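Local coordinates for putative oxidoreductase (Klebsiella pneumoniae subsp. pneumoniae MGH 78578, PDB 3E82), which is a putative oxidoreductase of the Gfo/Idh/MocA family that probably binds a nicotinamide adenine dinucleotide, NAD(H) or NADP(H), its substrate being unassigned, at residues 13-18 and 43-48; 241-244 and 249-252. One frame throughout, in Å; residues are numbered along the deposited sequence.

Contact 1 of 2, residues 13-18 and 43-48; sequences IGYGFV and EEKVKR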
ATOM      1  N   ILE B  13     -25.730 -26.709  10.712  1.00 19.83           N
ATOM      2  CA  ILE B  13     -26.661 -26.481   9.612  1.00 20.82           C
ATOM      3  C   ILE B  13     -25.906 -26.330   8.297  1.00 21.09           C
ATOM      4  O   ILE B  13     -25.255 -25.313   8.050  1.00 20.48           O
ATOM      5  CB  ILE B  13     -27.510 -25.215   9.858  1.00 20.81           C
ATOM      6  CG1 ILE B  13     -28.145 -25.271  11.254  1.00 21.64           C
ATOM      7  CG2 ILE B  13     -28.569 -25.072   8.771  1.00 20.49           C
ATOM      8  CD1 ILE B  13     -28.986 -26.511  11.536  1.00 21.23           C
ATOM      9  N   GLY B  14     -25.989 -27.362   7.464  1.00 21.11           N
ATOM     10  CA  GLY B  14     -25.303 -27.339   6.186  1.00 22.22           C
ATOM     11  C   GLY B  14     -24.019 -28.142   6.242  1.00 22.85           C
ATOM     12  O   GLY B  14     -23.192 -27.956   7.138  1.00 22.79           O
ATOM     13  N   TYR B  15     -23.860 -29.060   5.294  1.00 23.04           N
ATOM     14  CA  TYR B  15     -22.658 -29.871   5.230  1.00 23.56           C
ATOM     15  C   TYR B  15     -22.014 -29.650   3.874  1.00 25.12           C
ATOM     16  O   TYR B  15     -21.612 -30.588   3.179  1.00 24.93           O
ATOM     17  CB  TYR B  15     -22.975 -31.350   5.424  1.00 24.40           C
ATOM     18  CG  TYR B  15     -21.771 -32.152   5.851  1.00 24.95           C
ATOM     19  CD1 TYR B  15     -21.141 -31.896   7.069  1.00 24.73           C
ATOM     20  CD2 TYR B  15     -21.250 -33.158   5.039  1.00 25.28           C
ATOM     21  CE1 TYR B  15     -20.027 -32.623   7.469  1.00 25.36           C
ATOM     22  CE2 TYR B  15     -20.132 -33.888   5.429  1.00 24.99           C
ATOM     23  CZ  TYR B  15     -19.530 -33.616   6.642  1.00 25.83           C
ATOM     24  OH  TYR B  15     -18.431 -34.336   7.037  1.00 27.87           O
ATOM     25  N   GLY B  16     -21.949 -28.385   3.493  1.00 25.08           N
ATOM     26  CA  GLY B  16     -21.322 -28.030   2.245  1.00 25.76           C
ATOM     27  C   GLY B  16     -19.833 -27.936   2.510  1.00 27.28           C
ATOM     28  O   GLY B  16     -19.324 -28.480   3.500  1.00 25.72           O
ATOM     29  N   PHE B  17     -19.127 -27.240   1.633  1.00 26.02           N
ATOM     30  CA  PHE B  17     -17.691 -27.086   1.771  1.00 27.64           C
ATOM     31  C   PHE B  17     -17.242 -26.623   3.160  1.00 27.86           C
ATOM     32  O   PHE B  17     -16.409 -27.266   3.798  1.00 28.24           O
ATOM     33  CB  PHE B  17     -17.173 -26.104   0.727  1.00 29.18           C
ATOM     34  CG  PHE B  17     -15.775 -25.657   0.982  1.00 31.89           C
ATOM     35  CD1 PHE B  17     -14.707 -26.503   0.733  1.00 33.46           C
ATOM     36  CD2 PHE B  17     -15.528 -24.402   1.530  1.00 34.54           C
ATOM     37  CE1 PHE B  17     -13.403 -26.109   1.030  1.00 35.53           C
ATOM     38  CE2 PHE B  17     -14.232 -23.998   1.831  1.00 35.21           C
ATOM     39  CZ  PHE B  17     -13.168 -24.851   1.581  1.00 36.28           C
ATOM     40  N   VAL B  18     -17.786 -25.504   3.624  1.00 26.83           N
ATOM     41  CA  VAL B  18     -17.405 -24.964   4.921  1.00 24.94           C
ATOM     42  C   VAL B  18     -17.811 -25.844   6.103  1.00 22.32           C
ATOM     43  O   VAL B  18     -17.030 -26.045   7.027  1.00 21.60           O
ATOM     44  CB  VAL B  18     -17.983 -23.544   5.113  1.00 25.97           C
ATOM     45  CG1 VAL B  18     -17.646 -23.021   6.508  1.00 24.61           C
ATOM     46  CG2 VAL B  18     -17.405 -22.605   4.051  1.00 27.34           C
ATOM     47  N   GLU B  43     -28.018 -37.373   3.276  1.00 31.57           N
ATOM     48  CA  GLU B  43     -27.589 -38.180   4.410  1.00 33.74           C
ATOM     49  C   GLU B  43     -26.292 -38.936   4.145  1.00 33.66           C
ATOM     50  O   GLU B  43     -25.340 -38.827   4.916  1.00 33.08           O
ATOM     51  CB  GLU B  43     -28.683 -39.171   4.816  1.00 35.00           C
ATOM     52  CG  GLU B  43     -28.256 -40.073   5.962  1.00 40.36           C
ATOM     53  CD  GLU B  43     -29.354 -41.004   6.439  1.00 44.49           C
ATOM     54  OE1 GLU B  43     -29.836 -41.823   5.625  1.00 47.75           O
ATOM     55  OE2 GLU B  43     -29.729 -40.918   7.631  1.00 46.87           O
ATOM     56  N   GLU B  44     -26.256 -39.695   3.056  1.00 34.03           N
ATOM     57  CA  GLU B  44     -25.071 -40.470   2.707  1.00 36.39           C
ATOM     58  C   GLU B  44     -23.778 -39.664   2.715  1.00 35.83           C
ATOM     59  O   GLU B  44     -22.759 -40.126   3.234  1.00 35.44           O
ATOM     60  CB  GLU B  44     -25.251 -41.129   1.339  1.00 39.03           C
ATOM     61  CG  GLU B  44     -26.152 -42.357   1.361  1.00 44.94           C
ATOM     62  CD  GLU B  44     -26.479 -42.866  -0.034  1.00 48.18           C
ATOM     63  OE1 GLU B  44     -27.279 -42.208  -0.737  1.00 50.25           O
ATOM     64  OE2 GLU B  44     -25.931 -43.915  -0.432  1.00 50.27           O
ATOM     65  N   LYS B  45     -23.809 -38.465   2.139  1.00 34.94           N
ATOM     66  CA  LYS B  45     -22.613 -37.628   2.113  1.00 33.92           C
ATOM     67  C   LYS B  45     -22.133 -37.349   3.538  1.00 33.84           C
ATOM     68  O   LYS B  45     -20.935 -37.403   3.830  1.00 31.96           O
ATOM     69  CB  LYS B  45     -22.900 -36.302   1.405  1.00 34.88           C
ATOM     70  CG  LYS B  45     -21.713 -35.352   1.386  1.00 36.38           C
ATOM     71  CD  LYS B  45     -22.038 -34.044   0.671  1.00 37.50           C
ATOM     72  CE  LYS B  45     -23.135 -33.268   1.391  1.00 38.13           C
ATOM     73  NZ  LYS B  45     -23.466 -31.982   0.707  1.00 38.98           N
ATOM     74  N   VAL B  46     -23.079 -37.049   4.421  1.00 32.65           N
ATOM     75  CA  VAL B  46     -22.759 -36.765   5.812  1.00 32.85           C
ATOM     76  C   VAL B  46     -22.251 -38.025   6.500  1.00 33.80           C
ATOM     77  O   VAL B  46     -21.143 -38.045   7.044  1.00 32.91           O
ATOM     78  CB  VAL B  46     -23.992 -36.252   6.575  1.00 32.71           C
ATOM     79  CG1 VAL B  46     -23.611 -35.911   8.014  1.00 33.70           C
ATOM     80  CG2 VAL B  46     -24.565 -35.035   5.870  1.00 30.70           C
ATOM     81  N   LYS B  47     -23.061 -39.079   6.460  1.00 33.29           N
ATOM     82  CA  LYS B  47     -22.700 -40.345   7.082  1.00 35.06           C
ATOM     83  C   LYS B  47     -21.333 -40.869   6.636  1.00 35.08           C
ATOM     84  O   LYS B  47     -20.645 -41.530   7.409  1.00 34.88           O
ATOM     85  CB  LYS B  47     -23.779 -41.397   6.801  1.00 35.91           C
ATOM     86  CG  LYS B  47     -25.135 -41.108   7.443  1.00 37.45           C
ATOM     87  CD  LYS B  47     -25.110 -41.350   8.939  1.00 40.57           C
ATOM     88  CE  LYS B  47     -26.504 -41.258   9.553  1.00 42.24           C
ATOM     89  NZ  LYS B  47     -26.487 -41.587  11.018  1.00 44.06           N
ATOM     90  N   ARG B  48     -20.933 -40.578   5.401  1.00 35.96           N
ATOM     91  CA  ARG B  48     -19.636 -41.044   4.913  1.00 36.77           C
ATOM     92  C   ARG B  48     -18.477 -40.547   5.777  1.00 37.77           C
ATOM     93  O   ARG B  48     -17.444 -41.217   5.890  1.00 36.76           O
ATOM     94  CB  ARG B  48     -19.409 -40.614   3.458  1.00 38.14           C
ATOM     95  CG  ARG B  48     -19.976 -41.592   2.422  1.00 39.64           C
ATOM     96  CD  ARG B  48     -19.389 -41.363   1.030  1.00 40.93           C
ATOM     97  NE  ARG B  48     -19.900 -40.156   0.386  1.00 43.02           N
ATOM     98  CZ  ARG B  48     -21.159 -39.997  -0.021  1.00 43.58           C
ATOM     99  NH1 ARG B  48     -22.047 -40.972   0.148  1.00 42.22           N
ATOM    100  NH2 ARG B  48     -21.530 -38.862  -0.597  1.00 42.11           N
TER
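The backbone O of Y15 takes a weak hydrogen bond from K45 NZ, at 3.4 Å. K45 reaches it with a chain that is extended except for one bend at its third torsion (chi3 63°). Its CE then lies 4.1 Å from CD2 of the Y15 ring, so the aliphatic end of the lysine runs past the tyrosine before the amine meets the carbonyl. V46 sits one residue further along helix 43-49. Its CG2 touches Y15 CD2 at 3.9 Å, and Y15 CE2 comes equally near V46 CA. The methyl approaches the ring obliquely. Both Y15 and V46 are buried and also pack on V38 of strand 33-39. Segment 13-18 runs from the end of strand 8-13 through a turn into helix 17-28, with G16 as the N-cap. G14, G16 and G19 fit the GxGxxG pattern of Rossmann dinucleotide-binding folds, which is consistent with a cofactor-binding turn. G14 has a positive phi of 101°, a conformation strained for residues with a side chain. The Y15 side chain leaves this turn with CG anti to the backbone N (chi1 -160°), which turns the ring to helix 43-49. Its OH is hydrogen-bonded to D49, just past the 43-48 segment.

Contact 2 of 2, residues 241-244 and 249-252; sequences FTVH and SVIK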
ATOM      1  N   PHE B 241       2.165  -9.742   6.226  1.00 17.95           N
ATOM      2  CA  PHE B 241       2.122  -8.591   7.126  1.00 16.93           C
ATOM      3  C   PHE B 241       3.419  -7.798   7.010  1.00 17.81           C
ATOM      4  O   PHE B 241       4.498  -8.370   6.856  1.00 18.90           O
ATOM      5  CB  PHE B 241       1.993  -9.025   8.591  1.00 16.90           C
ATOM      6  CG  PHE B 241       0.615  -9.494   8.991  1.00 17.67           C
ATOM      7  CD1 PHE B 241      -0.431  -8.586   9.138  1.00 17.62           C
ATOM      8  CD2 PHE B 241       0.382 -10.838   9.270  1.00 19.24           C
ATOM      9  CE1 PHE B 241      -1.697  -9.010   9.565  1.00 17.86           C
ATOM     10  CE2 PHE B 241      -0.880 -11.277   9.698  1.00 18.38           C
ATOM     11  CZ  PHE B 241      -1.921 -10.355   9.845  1.00 18.18           C
ATOM     12  N   THR B 242       3.296  -6.480   7.106  1.00 17.85           N
ATOM     13  CA  THR B 242       4.428  -5.562   7.077  1.00 16.51           C
ATOM     14  C   THR B 242       4.037  -4.481   8.081  1.00 17.39           C
ATOM     15  O   THR B 242       3.032  -3.800   7.895  1.00 16.92           O
ATOM     16  CB  THR B 242       4.627  -4.913   5.687  1.00 17.57           C
ATOM     17  OG1 THR B 242       4.979  -5.921   4.730  1.00 16.98           O
ATOM     18  CG2 THR B 242       5.733  -3.867   5.747  1.00 16.82           C
ATOM     19  N   VAL B 243       4.815  -4.340   9.150  1.00 17.18           N
ATOM     20  CA  VAL B 243       4.508  -3.346  10.177  1.00 18.12           C
ATOM     21  C   VAL B 243       5.723  -2.510  10.530  1.00 18.39           C
ATOM     22  O   VAL B 243       6.777  -3.050  10.867  1.00 18.66           O
ATOM     23  CB  VAL B 243       3.984  -4.022  11.465  1.00 16.60           C
ATOM     24  CG1 VAL B 243       3.550  -2.965  12.482  1.00 16.81           C
ATOM     25  CG2 VAL B 243       2.824  -4.943  11.124  1.00 18.65           C
ATOM     26  N   HIS B 244       5.569  -1.189  10.448  1.00 17.58           N
ATOM     27  CA  HIS B 244       6.657  -0.269  10.756  1.00 17.13           C
ATOM     28  C   HIS B 244       6.315   0.582  11.963  1.00 18.56           C
ATOM     29  O   HIS B 244       5.217   1.140  12.055  1.00 19.83           O
ATOM     30  CB  HIS B 244       6.934   0.663   9.568  1.00 17.78           C
ATOM     31  CG  HIS B 244       7.113  -0.051   8.264  1.00 17.24           C
ATOM     32  ND1 HIS B 244       8.122  -0.965   8.044  1.00 15.94           N
ATOM     33  CD2 HIS B 244       6.405   0.015   7.113  1.00 15.95           C
ATOM     34  CE1 HIS B 244       8.025  -1.434   6.814  1.00 16.57           C
ATOM     35  NE2 HIS B 244       6.992  -0.856   6.226  1.00 16.57           N
ATOM     36  N   SER B 249      10.868  -2.506  12.440  1.00 22.00           N
ATOM     37  CA  SER B 249       9.879  -3.099  11.546  1.00 22.74           C
ATOM     38  C   SER B 249       9.850  -4.611  11.691  1.00 23.30           C
ATOM     39  O   SER B 249      10.786  -5.222  12.214  1.00 22.01           O
ATOM     40  CB  SER B 249      10.212  -2.776  10.082  1.00 21.20           C
ATOM     41  OG  SER B 249      10.260  -1.384   9.842  1.00 23.80           O
ATOM     42  N   VAL B 250       8.766  -5.210  11.214  1.00 21.61           N
ATOM     43  CA  VAL B 250       8.623  -6.652  11.247  1.00 20.87           C
ATOM     44  C   VAL B 250       7.829  -7.086  10.027  1.00 21.73           C
ATOM     45  O   VAL B 250       6.811  -6.486   9.671  1.00 20.69           O
ATOM     46  CB  VAL B 250       7.917  -7.140  12.540  1.00 22.00           C
ATOM     47  CG1 VAL B 250       6.508  -6.588  12.610  1.00 21.84           C
ATOM     48  CG2 VAL B 250       7.900  -8.664  12.577  1.00 22.04           C
ATOM     49  N   ILE B 251       8.324  -8.119   9.364  1.00 21.30           N
ATOM     50  CA  ILE B 251       7.658  -8.652   8.196  1.00 20.80           C
ATOM     51  C   ILE B 251       7.383 -10.128   8.418  1.00 21.69           C
ATOM     52  O   ILE B 251       8.233 -10.854   8.941  1.00 22.85           O
ATOM     53  CB  ILE B 251       8.531  -8.518   6.912  1.00 22.10           C
ATOM     54  CG1 ILE B 251       8.648  -7.050   6.484  1.00 25.62           C
ATOM     55  CG2 ILE B 251       7.913  -9.312   5.779  1.00 22.76           C
ATOM     56  CD1 ILE B 251       9.471  -6.189   7.427  1.00 26.99           C
ATOM     57  N   LYS B 252       6.181 -10.558   8.054  1.00 20.23           N
ATOM     58  CA  LYS B 252       5.808 -11.965   8.127  1.00 19.27           C
ATOM     59  C   LYS B 252       5.522 -12.261   6.665  1.00 19.78           C
ATOM     60  O   LYS B 252       4.521 -11.815   6.108  1.00 21.09           O
ATOM     61  CB  LYS B 252       4.549 -12.189   8.971  1.00 18.21           C
ATOM     62  CG  LYS B 252       4.109 -13.669   9.029  1.00 18.70           C
ATOM     63  CD  LYS B 252       5.196 -14.563   9.642  1.00 18.91           C
ATOM     64  CE  LYS B 252       4.714 -15.998   9.890  1.00 17.48           C
ATOM     65  NZ  LYS B 252       4.305 -16.700   8.619  1.00 17.01           N
TER
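Four backbone hydrogen bonds tie F241 to K252 and V243 to V250, two for each pair. F241 N gives to K252 O at 3.1 Å, and K252 N returns to F241 O at 3.0 Å. V243 and V250 exchange the same kind of bonds. T242-I251 and H244-S249 are the non-hydrogen-bonded pairs. CA-H...O contacts add to this: S249 CA lies 3.2 Å from V243 O, and I251 CA approaches F241 O.

One side-chain bond crosses the strands. H244 ND1 and S249 OG are 2.8 Å apart and nearly straight (168°), with the hydroxyl at the ring edge and in its plane. Both side chains stand opposite their own carbonyl carbon (chi1 -51° and -59°), which brings ND1 and OG together. Either group could be the donor. S249 OG also has weak hydrogen bonds from A235 and G236 of the second subunit, so this pair lies at the dimer contact.

On the face that carries F241, V243, V250 and K252 the contacts are between carbons. V243 CB meets V250 CG1 at 3.8 Å, and the CB atoms of F241 and K252 are 4.1 Å apart. Beyond them the F241 ring packs on I136 of helix 131-142, while K252 NZ is hydrogen-bonded to R254 O and forms salt bridges with D276 and D278.

The whole is an antiparallel beta hairpin within the large mixed sheet of the C-terminal alpha/beta domain.

Contact 1 comes first along the chain and closes before contact 2 opens. Their centres are 40 Å apart, on opposite sides of the chain's centre, and their nearest atoms are about 20 Å apart. They share no sheet. Contact 1 joins helix 43-49 to the turn after strand 8-13, at the parallel six-stranded sheet of the NAD-binding Rossmann region. Contact 2 pairs two neighbouring strands inside the mixed sheet of the C-terminal alpha/beta region. The two thus mark the two halves usual in this family. The first lies at the probable cofactor end. The second lies where the second subunit packs against the sheet, whereas no other chain of the assembly touches contact 1.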